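DNA alpha-glucosyltransferase (Enterobacteria phage T4, PDB 1XV5) belongs to the GT-B clan of glycosyltransferases, whose two Rossmann-like domains are each built on a parallel beta sheet, and holds uridine-5'-diphosphate in this crystal. Local coordinates at residues Glu130-Ala135 / Lys153-Glu158; Ile199-Gly204 / Ser286-Gly291; Gly317-Phe322 / Gly345-Asp350. All coordinates share one frame; numbering follows the deposited sequence.

Contact 1 of 3, residues Glu130-Ala135 / Lys153-Glu158; sequences ETVRRA and KEWYPE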
# COMPACT_ATOMS: atom_id res chain seq x y z
N GLU A 130 23.29 -1.26 4.75
CA GLU A 130 23.69 -1.17 6.14
C GLU A 130 22.52 -1.51 7.05
O GLU A 130 22.69 -2.10 8.12
CB GLU A 130 24.21 0.23 6.47
CG GLU A 130 25.56 0.55 5.83
CD GLU A 130 25.44 1.16 4.45
OE1 GLU A 130 24.48 0.85 3.72
OE2 GLU A 130 26.34 1.95 4.09
N THR A 131 21.32 -1.15 6.62
CA THR A 131 20.12 -1.41 7.38
C THR A 131 19.87 -2.92 7.43
O THR A 131 19.56 -3.48 8.48
CB THR A 131 18.90 -0.72 6.74
OG1 THR A 131 19.16 0.69 6.65
CG2 THR A 131 17.65 -0.95 7.57
N VAL A 132 20.01 -3.56 6.27
CA VAL A 132 19.82 -5.00 6.16
C VAL A 132 20.83 -5.78 6.99
O VAL A 132 20.48 -6.78 7.62
CB VAL A 132 19.92 -5.45 4.68
CG1 VAL A 132 19.92 -6.97 4.59
CG2 VAL A 132 18.75 -4.88 3.88
N ARG A 133 22.07 -5.31 7.02
CA ARG A 133 23.12 -6.00 7.77
C ARG A 133 22.92 -5.93 9.29
O ARG A 133 23.37 -6.81 10.02
CB ARG A 133 24.49 -5.44 7.39
CG ARG A 133 24.87 -5.72 5.94
CD ARG A 133 26.23 -5.16 5.58
NE ARG A 133 26.58 -5.43 4.19
CZ ARG A 133 26.86 -6.63 3.70
NH1 ARG A 133 26.85 -7.69 4.50
NH2 ARG A 133 27.15 -6.78 2.42
N ARG A 134 22.24 -4.89 9.76
CA ARG A 134 22.00 -4.73 11.19
C ARG A 134 20.73 -5.47 11.61
O ARG A 134 20.58 -5.87 12.76
CB ARG A 134 21.85 -3.25 11.55
CG ARG A 134 21.41 -3.00 12.99
CD ARG A 134 22.44 -3.52 13.99
NE ARG A 134 22.01 -3.36 15.38
CZ ARG A 134 21.11 -4.12 15.99
NH1 ARG A 134 20.80 -3.88 17.26
NH2 ARG A 134 20.53 -5.12 15.35
N ALA A 135 19.83 -5.66 10.65
CA ALA A 135 18.56 -6.32 10.92
C ALA A 135 18.67 -7.73 11.50
O ALA A 135 19.51 -8.53 11.09
CB ALA A 135 17.73 -6.37 9.64
N LYS A 153 21.31 -10.89 -3.14
CA LYS A 153 22.39 -11.67 -3.71
C LYS A 153 23.56 -10.78 -4.07
O LYS A 153 24.69 -11.25 -4.24
CB LYS A 153 21.89 -12.44 -4.94
CG LYS A 153 20.84 -13.49 -4.60
CD LYS A 153 20.54 -14.41 -5.76
CE LYS A 153 19.57 -15.50 -5.33
NZ LYS A 153 19.30 -16.49 -6.42
N GLU A 154 23.29 -9.48 -4.18
CA GLU A 154 24.33 -8.51 -4.51
C GLU A 154 25.12 -8.14 -3.26
O GLU A 154 26.32 -7.91 -3.32
CB GLU A 154 23.71 -7.26 -5.12
CG GLU A 154 24.72 -6.22 -5.56
CD GLU A 154 24.07 -5.03 -6.26
OE1 GLU A 154 23.35 -5.25 -7.25
OE2 GLU A 154 24.29 -3.89 -5.81
N TRP A 155 24.42 -8.09 -2.13
CA TRP A 155 25.07 -7.75 -0.86
C TRP A 155 25.72 -8.99 -0.25
O TRP A 155 26.68 -8.88 0.51
CB TRP A 155 24.06 -7.16 0.12
CG TRP A 155 23.40 -5.90 -0.35
CD1 TRP A 155 24.00 -4.84 -0.98
CD2 TRP A 155 22.02 -5.54 -0.19
NE1 TRP A 155 23.08 -3.85 -1.22
CE2 TRP A 155 21.86 -4.25 -0.74
CE3 TRP A 155 20.91 -6.18 0.37
CZ2 TRP A 155 20.63 -3.58 -0.75
CZ3 TRP A 155 19.68 -5.52 0.36
CH2 TRP A 155 19.55 -4.23 -0.20
N TYR A 156 25.18 -10.16 -0.59
CA TYR A 156 25.69 -11.43 -0.09
C TYR A 156 25.95 -12.33 -1.30
O TYR A 156 25.22 -13.30 -1.54
CB TYR A 156 24.65 -12.07 0.84
CG TYR A 156 24.33 -11.22 2.04
CD1 TYR A 156 25.13 -11.27 3.19
CD2 TYR A 156 23.25 -10.34 2.03
CE1 TYR A 156 24.86 -10.46 4.29
CE2 TYR A 156 22.97 -9.53 3.13
CZ TYR A 156 23.77 -9.59 4.25
OH TYR A 156 23.49 -8.80 5.34
N PRO A 157 27.00 -12.03 -2.07
CA PRO A 157 27.38 -12.79 -3.26
C PRO A 157 27.62 -14.28 -3.03
O PRO A 157 28.23 -14.68 -2.05
CB PRO A 157 28.65 -12.07 -3.73
CG PRO A 157 29.24 -11.58 -2.46
CD PRO A 157 28.04 -11.03 -1.74
N GLU A 158 27.11 -15.09 -3.96
CA GLU A 158 27.26 -16.53 -3.89
C GLU A 158 28.67 -16.91 -4.36
O GLU A 158 28.96 -18.07 -4.62
CB GLU A 158 26.21 -17.21 -4.78
CG GLU A 158 24.78 -17.03 -4.28
CD GLU A 158 23.73 -17.56 -5.25
OE1 GLU A 158 22.53 -17.59 -4.89
OE2 GLU A 158 24.11 -17.95 -6.38
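The Arg133 guanidinium lies above the Tyr156 ring, its CZ 4.7 Å from the ring centroid and 29° off the ring normal, an off-centre cation-pi contact. The two planes are not stacked but turned 54° apart, and NH1 approaches the ring obliquely, 3.4 Å from CE1. At the edge of the guanidinium, NH2 donates to Trp155 O over 2.9 Å in a distinctly bent bond; the same NH2 also forms a salt bridge with Glu129. The rim of the tyrosine is met near its plane by Val132, whose CG1 is 4.1 Å from OH. With CG1 anti to the backbone N (chi1 172°) and CG2 beside that N, the two methyls diverge, CG1 to Tyr156 and CG2 to Trp155 CZ3 at 3.7 Å. A branched valine thus suits the buried seam, touching two aromatics at once. A long arginine suits the exposed border: its CG passes the Tyr156 OH at 3.4 Å, and its head reaches a carbonyl of the last turn of helix 146-155. The contact joins helices 128-134 and 146-155, which precede and follow strand 137-140 in the chain, as in the alternating helices and strands of a Rossmann-like domain of the GT-B fold.

Contact 2 of 3, residues Ile199-Gly204 / Ser286-Gly291; sequences INRWIG and SKSGFG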
# COMPACT_ATOMS: atom_id res chain seq x y z
N ILE A 199 -21.57 5.32 -10.17
CA ILE A 199 -20.25 5.87 -9.92
C ILE A 199 -19.20 4.76 -9.88
O ILE A 199 -19.35 3.77 -9.15
CB ILE A 199 -20.19 6.62 -8.57
CG1 ILE A 199 -21.27 7.70 -8.52
CG2 ILE A 199 -18.80 7.22 -8.37
CD1 ILE A 199 -21.22 8.70 -9.67
N ASN A 200 -18.15 4.93 -10.68
CA ASN A 200 -17.06 3.97 -10.75
C ASN A 200 -15.84 4.74 -10.29
O ASN A 200 -15.38 5.65 -10.98
CB ASN A 200 -16.91 3.47 -12.19
CG ASN A 200 -18.18 2.81 -12.70
OD1 ASN A 200 -19.08 3.48 -13.22
ND2 ASN A 200 -18.27 1.50 -12.54
N ARG A 201 -15.31 4.37 -9.13
CA ARG A 201 -14.19 5.09 -8.54
C ARG A 201 -12.90 4.28 -8.43
O ARG A 201 -12.85 3.25 -7.75
CB ARG A 201 -14.62 5.61 -7.16
CG ARG A 201 -13.69 6.63 -6.49
CD ARG A 201 -14.27 7.05 -5.14
NE ARG A 201 -15.62 7.59 -5.25
CZ ARG A 201 -15.92 8.86 -5.53
NH1 ARG A 201 -14.95 9.75 -5.72
NH2 ARG A 201 -17.18 9.24 -5.66
N TRP A 202 -11.87 4.76 -9.12
CA TRP A 202 -10.55 4.14 -9.12
C TRP A 202 -9.70 4.92 -8.12
O TRP A 202 -9.81 6.14 -8.04
CB TRP A 202 -9.95 4.29 -10.52
CG TRP A 202 -8.57 3.71 -10.71
CD1 TRP A 202 -8.27 2.48 -11.23
CD2 TRP A 202 -7.32 4.34 -10.43
NE1 TRP A 202 -6.90 2.31 -11.29
CE2 TRP A 202 -6.30 3.45 -10.80
CE3 TRP A 202 -6.96 5.59 -9.89
CZ2 TRP A 202 -4.94 3.76 -10.66
CZ3 TRP A 202 -5.61 5.90 -9.75
CH2 TRP A 202 -4.62 4.98 -10.13
N ILE A 203 -8.86 4.22 -7.36
CA ILE A 203 -7.97 4.88 -6.40
C ILE A 203 -6.54 4.36 -6.55
O ILE A 203 -6.32 3.17 -6.81
CB ILE A 203 -8.42 4.68 -4.92
CG1 ILE A 203 -8.65 3.20 -4.63
CG2 ILE A 203 -9.66 5.51 -4.64
CD1 ILE A 203 -8.85 2.89 -3.14
N GLY A 204 -5.57 5.25 -6.38
CA GLY A 204 -4.17 4.88 -6.49
C GLY A 204 -3.30 6.11 -6.64
O GLY A 204 -3.53 7.12 -5.98
N SER A 286 -17.46 4.51 -0.11
CA SER A 286 -18.52 3.74 0.52
C SER A 286 -19.88 4.03 -0.12
O SER A 286 -20.83 3.27 0.05
CB SER A 286 -18.60 4.05 2.02
OG SER A 286 -19.08 5.37 2.24
N LYS A 287 -19.96 5.15 -0.84
CA LYS A 287 -21.20 5.53 -1.50
C LYS A 287 -21.11 5.38 -3.02
O LYS A 287 -21.98 5.85 -3.75
CB LYS A 287 -21.57 6.98 -1.14
CG LYS A 287 -21.94 7.15 0.34
CD LYS A 287 -22.25 8.61 0.70
CE LYS A 287 -21.01 9.48 0.65
NZ LYS A 287 -21.25 10.84 1.21
N SER A 288 -20.05 4.72 -3.47
CA SER A 288 -19.82 4.49 -4.90
C SER A 288 -20.16 3.05 -5.25
O SER A 288 -19.81 2.12 -4.53
CB SER A 288 -18.37 4.78 -5.26
OG SER A 288 -18.02 6.12 -4.96
N GLY A 289 -20.84 2.86 -6.37
CA GLY A 289 -21.23 1.52 -6.77
C GLY A 289 -20.08 0.55 -6.94
O GLY A 289 -20.12 -0.57 -6.42
N PHE A 290 -19.05 0.97 -7.66
CA PHE A 290 -17.92 0.10 -7.91
C PHE A 290 -16.58 0.79 -7.72
O PHE A 290 -16.37 1.91 -8.18
CB PHE A 290 -18.03 -0.48 -9.32
CG PHE A 290 -19.33 -1.19 -9.56
CD1 PHE A 290 -20.47 -0.47 -9.92
CD2 PHE A 290 -19.45 -2.55 -9.31
CE1 PHE A 290 -21.71 -1.10 -10.02
CE2 PHE A 290 -20.68 -3.19 -9.40
CZ PHE A 290 -21.82 -2.46 -9.76
N GLY A 291 -15.68 0.10 -7.01
CA GLY A 291 -14.35 0.60 -6.76
C GLY A 291 -13.37 -0.18 -7.60
O GLY A 291 -13.50 -1.40 -7.75
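Arg201 reaches across to Ser288 with most of its length. Its CB passes 4.1 Å from Ser288 OG, and CG stands anti to the backbone N (chi1 -168°). CD returns to 3.9 Å from the same OG, and a bend at chi3 (-57°) sets NE so that it donates to Ser288 OG over 2.8 Å, nearly straight at 167° and with the oxygen exactly in the guanidinium plane. NH2 adds a weak bond to that OG at 3.3 Å, and NH1, at the far corner, forms a salt bridge with Glu233, so the buried guanidinium is held by Ser288 on one side and Glu233 at NH1. Serine fits here because its small hydroxyl can accept from the arginine while donating to Arg284 O. The backbones of the same segments form a parallel beta pairing inside the second Rossmann-like domain of the GT-B fold: Phe290 N donates to Ile199 O at 3.2 Å and Arg201 N to Phe290 O at 2.8 Å, both nearly along the C=O axis. Gly291, paired with Arg201, brings no side chain to the arginine's face, whereas Asn200 and Phe290 lie side by side on the other face with their flat groups close to parallel. Ile199 CG2 lies 3.7 Å from Ser288 OG, an apolar neighbour beside the hydroxyl. Further along, just past the end of strand 199-203, Gly204 touches the bound uridine-5'-diphosphate.

Contact 3 of 3, residues Gly317-Phe322 / Gly345-Asp350; sequences GTIPVF and GIIWFD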
# COMPACT_ATOMS: atom_id res chain seq x y z
N GLY A 317 -17.24 -1.25 1.83
CA GLY A 317 -18.54 -1.63 1.30
C GLY A 317 -18.90 -1.39 -0.14
O GLY A 317 -20.09 -1.37 -0.48
N THR A 318 -17.92 -1.16 -1.01
CA THR A 318 -18.24 -1.00 -2.42
C THR A 318 -17.92 -2.36 -3.03
O THR A 318 -17.42 -3.24 -2.33
CB THR A 318 -17.36 0.08 -3.11
OG1 THR A 318 -17.80 0.26 -4.47
CG2 THR A 318 -15.89 -0.33 -3.11
N ILE A 319 -18.23 -2.56 -4.31
CA ILE A 319 -17.90 -3.82 -4.96
C ILE A 319 -16.49 -3.67 -5.52
O ILE A 319 -16.23 -2.79 -6.33
CB ILE A 319 -18.86 -4.14 -6.12
CG1 ILE A 319 -20.23 -4.54 -5.57
CG2 ILE A 319 -18.27 -5.25 -6.99
CD1 ILE A 319 -20.21 -5.82 -4.75
N PRO A 320 -15.56 -4.53 -5.08
CA PRO A 320 -14.18 -4.44 -5.58
C PRO A 320 -14.00 -4.97 -6.99
O PRO A 320 -14.46 -6.07 -7.31
CB PRO A 320 -13.38 -5.26 -4.57
CG PRO A 320 -14.24 -5.30 -3.34
CD PRO A 320 -15.63 -5.43 -3.91
N VAL A 321 -13.34 -4.19 -7.82
CA VAL A 321 -13.04 -4.62 -9.18
C VAL A 321 -11.52 -4.62 -9.23
O VAL A 321 -10.90 -3.55 -9.21
CB VAL A 321 -13.62 -3.64 -10.22
CG1 VAL A 321 -13.25 -4.10 -11.63
CG2 VAL A 321 -15.15 -3.56 -10.07
N PHE A 322 -10.93 -5.81 -9.26
CA PHE A 322 -9.47 -5.98 -9.27
C PHE A 322 -8.96 -6.54 -10.60
O PHE A 322 -9.70 -7.15 -11.36
CB PHE A 322 -9.01 -6.96 -8.18
CG PHE A 322 -9.29 -6.52 -6.76
CD1 PHE A 322 -9.64 -5.21 -6.45
CD2 PHE A 322 -9.14 -7.43 -5.71
CE1 PHE A 322 -9.84 -4.81 -5.12
CE2 PHE A 322 -9.34 -7.05 -4.38
CZ PHE A 322 -9.69 -5.73 -4.09
N GLY A 345 -16.93 -12.50 -4.45
CA GLY A 345 -17.72 -11.31 -4.68
C GLY A 345 -16.91 -10.27 -5.44
O GLY A 345 -17.46 -9.28 -5.92
N ILE A 346 -15.61 -10.50 -5.55
CA ILE A 346 -14.73 -9.58 -6.27
C ILE A 346 -14.94 -9.75 -7.77
O ILE A 346 -15.06 -10.87 -8.26
CB ILE A 346 -13.25 -9.87 -5.95
CG1 ILE A 346 -12.96 -9.55 -4.48
CG2 ILE A 346 -12.34 -9.06 -6.88
CD1 ILE A 346 -11.64 -10.13 -3.96
N ILE A 347 -14.98 -8.63 -8.49
CA ILE A 347 -15.13 -8.68 -9.94
C ILE A 347 -13.72 -8.61 -10.50
O ILE A 347 -13.00 -7.63 -10.28
CB ILE A 347 -15.96 -7.49 -10.46
CG1 ILE A 347 -17.40 -7.63 -9.96
CG2 ILE A 347 -15.91 -7.45 -11.99
CD1 ILE A 347 -18.34 -6.51 -10.38
N TRP A 348 -13.30 -9.66 -11.20
CA TRP A 348 -11.95 -9.68 -11.76
C TRP A 348 -11.89 -9.09 -13.16
O TRP A 348 -12.24 -9.74 -14.15
CB TRP A 348 -11.40 -11.11 -11.75
CG TRP A 348 -11.32 -11.69 -10.35
CD1 TRP A 348 -12.17 -12.59 -9.78
CD2 TRP A 348 -10.36 -11.35 -9.34
NE1 TRP A 348 -11.80 -12.84 -8.48
CE2 TRP A 348 -10.69 -12.09 -8.18
CE3 TRP A 348 -9.25 -10.49 -9.30
CZ2 TRP A 348 -9.96 -12.00 -6.99
CZ3 TRP A 348 -8.52 -10.40 -8.11
CH2 TRP A 348 -8.88 -11.15 -6.98
N PHE A 349 -11.46 -7.84 -13.22
CA PHE A 349 -11.33 -7.07 -14.45
C PHE A 349 -10.48 -7.84 -15.45
O PHE A 349 -9.32 -8.14 -15.19
CB PHE A 349 -10.69 -5.73 -14.13
CG PHE A 349 -10.67 -4.76 -15.28
CD1 PHE A 349 -9.72 -4.88 -16.29
CD2 PHE A 349 -11.59 -3.72 -15.33
CE1 PHE A 349 -9.70 -3.97 -17.35
CE2 PHE A 349 -11.57 -2.80 -16.38
CZ PHE A 349 -10.62 -2.93 -17.40
N ASP A 350 -11.07 -8.15 -16.61
CA ASP A 350 -10.37 -8.90 -17.65
C ASP A 350 -10.15 -8.03 -18.87
O ASP A 350 -11.09 -7.75 -19.62
CB ASP A 350 -11.20 -10.13 -18.04
CG ASP A 350 -10.43 -11.10 -18.91
OD1 ASP A 350 -9.43 -10.68 -19.53
OD2 ASP A 350 -10.84 -12.28 -18.99
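Strands 319-322 and 347-349 run parallel, their axes 4.6 Å apart at closest and 28° askew, with Val321 paired to Ile347 and Phe322 to Trp348. The ladder alternates between the strands: Ile347 N donates to Pro320 O at 2.9 Å, Phe322 N to Ile347 O at 2.9 Å, and Phe349 N to Phe322 O at 2.7 Å. Pro320, which has no N-H to give, enters this pairing through its carbonyl alone. Just before the second strand, Gly345 has a positive phi at which a CB would jam against the preceding carbonyl.

The face of Val321 and Ile347 is mainly aliphatic, with Phe349 at its end. Ile347 holds CD1 fully extended (chi2 179°), where it meets Ile319 CG2 at 3.6 Å, the two side chains crossing at about a right angle. Val321 sets CG2 against Ile347 CB and CG1 against Phe349 CB, so each branch has its own neighbour; such beta-branched residues suit a strand buried under helices, and helix 354-365 covers Ile347 here. The face of Phe322 and Trp348 is led by aromatics, with Ile346 beside them. Phe322 turns an edge toward the face of the Trp348 six-membered ring in an offset edge-to-face pair, centroids 5.8 Å apart and planes at 68°, and its CB lies 3.5 Å from Trp348 CZ3. Ile346 CG2 sits over the centre of the indole and also touches Phe322 CD2 at 3.8 Å. His310 forms a further edge-to-face pair with Phe322.

Strand 319-323, helix 324-329 and strand 347-349 make up a beta-alpha-beta unit, and this contact is its strand-to-strand join, at the outer edge of the second Rossmann-like sheet of the GT-B fold.

Contacts 2 and 3 belong to one sheet. Their centres are about 10 Å apart, strands 288-293 and 319-323 are neighbours, and Ser288 O and Gly291 O probably accept bonds from Thr318 OG1 and Val321 N. Both are buried, and both rest on parallel backbone ladders, but contact 2, in mid-sheet, adds a buried arginine-serine bond, whereas contact 3, at the sheet's edge strand, adds aliphatic and aromatic packing. Contact 1 lies across the chain's centre, about 26 Å from contact 2 between nearest atoms. Only partly buried, it joins helices rather than strands, and its exposed arginine combines a salt bridge to Glu129, an off-centre cation-pi contact and one bond to a backbone carbonyl.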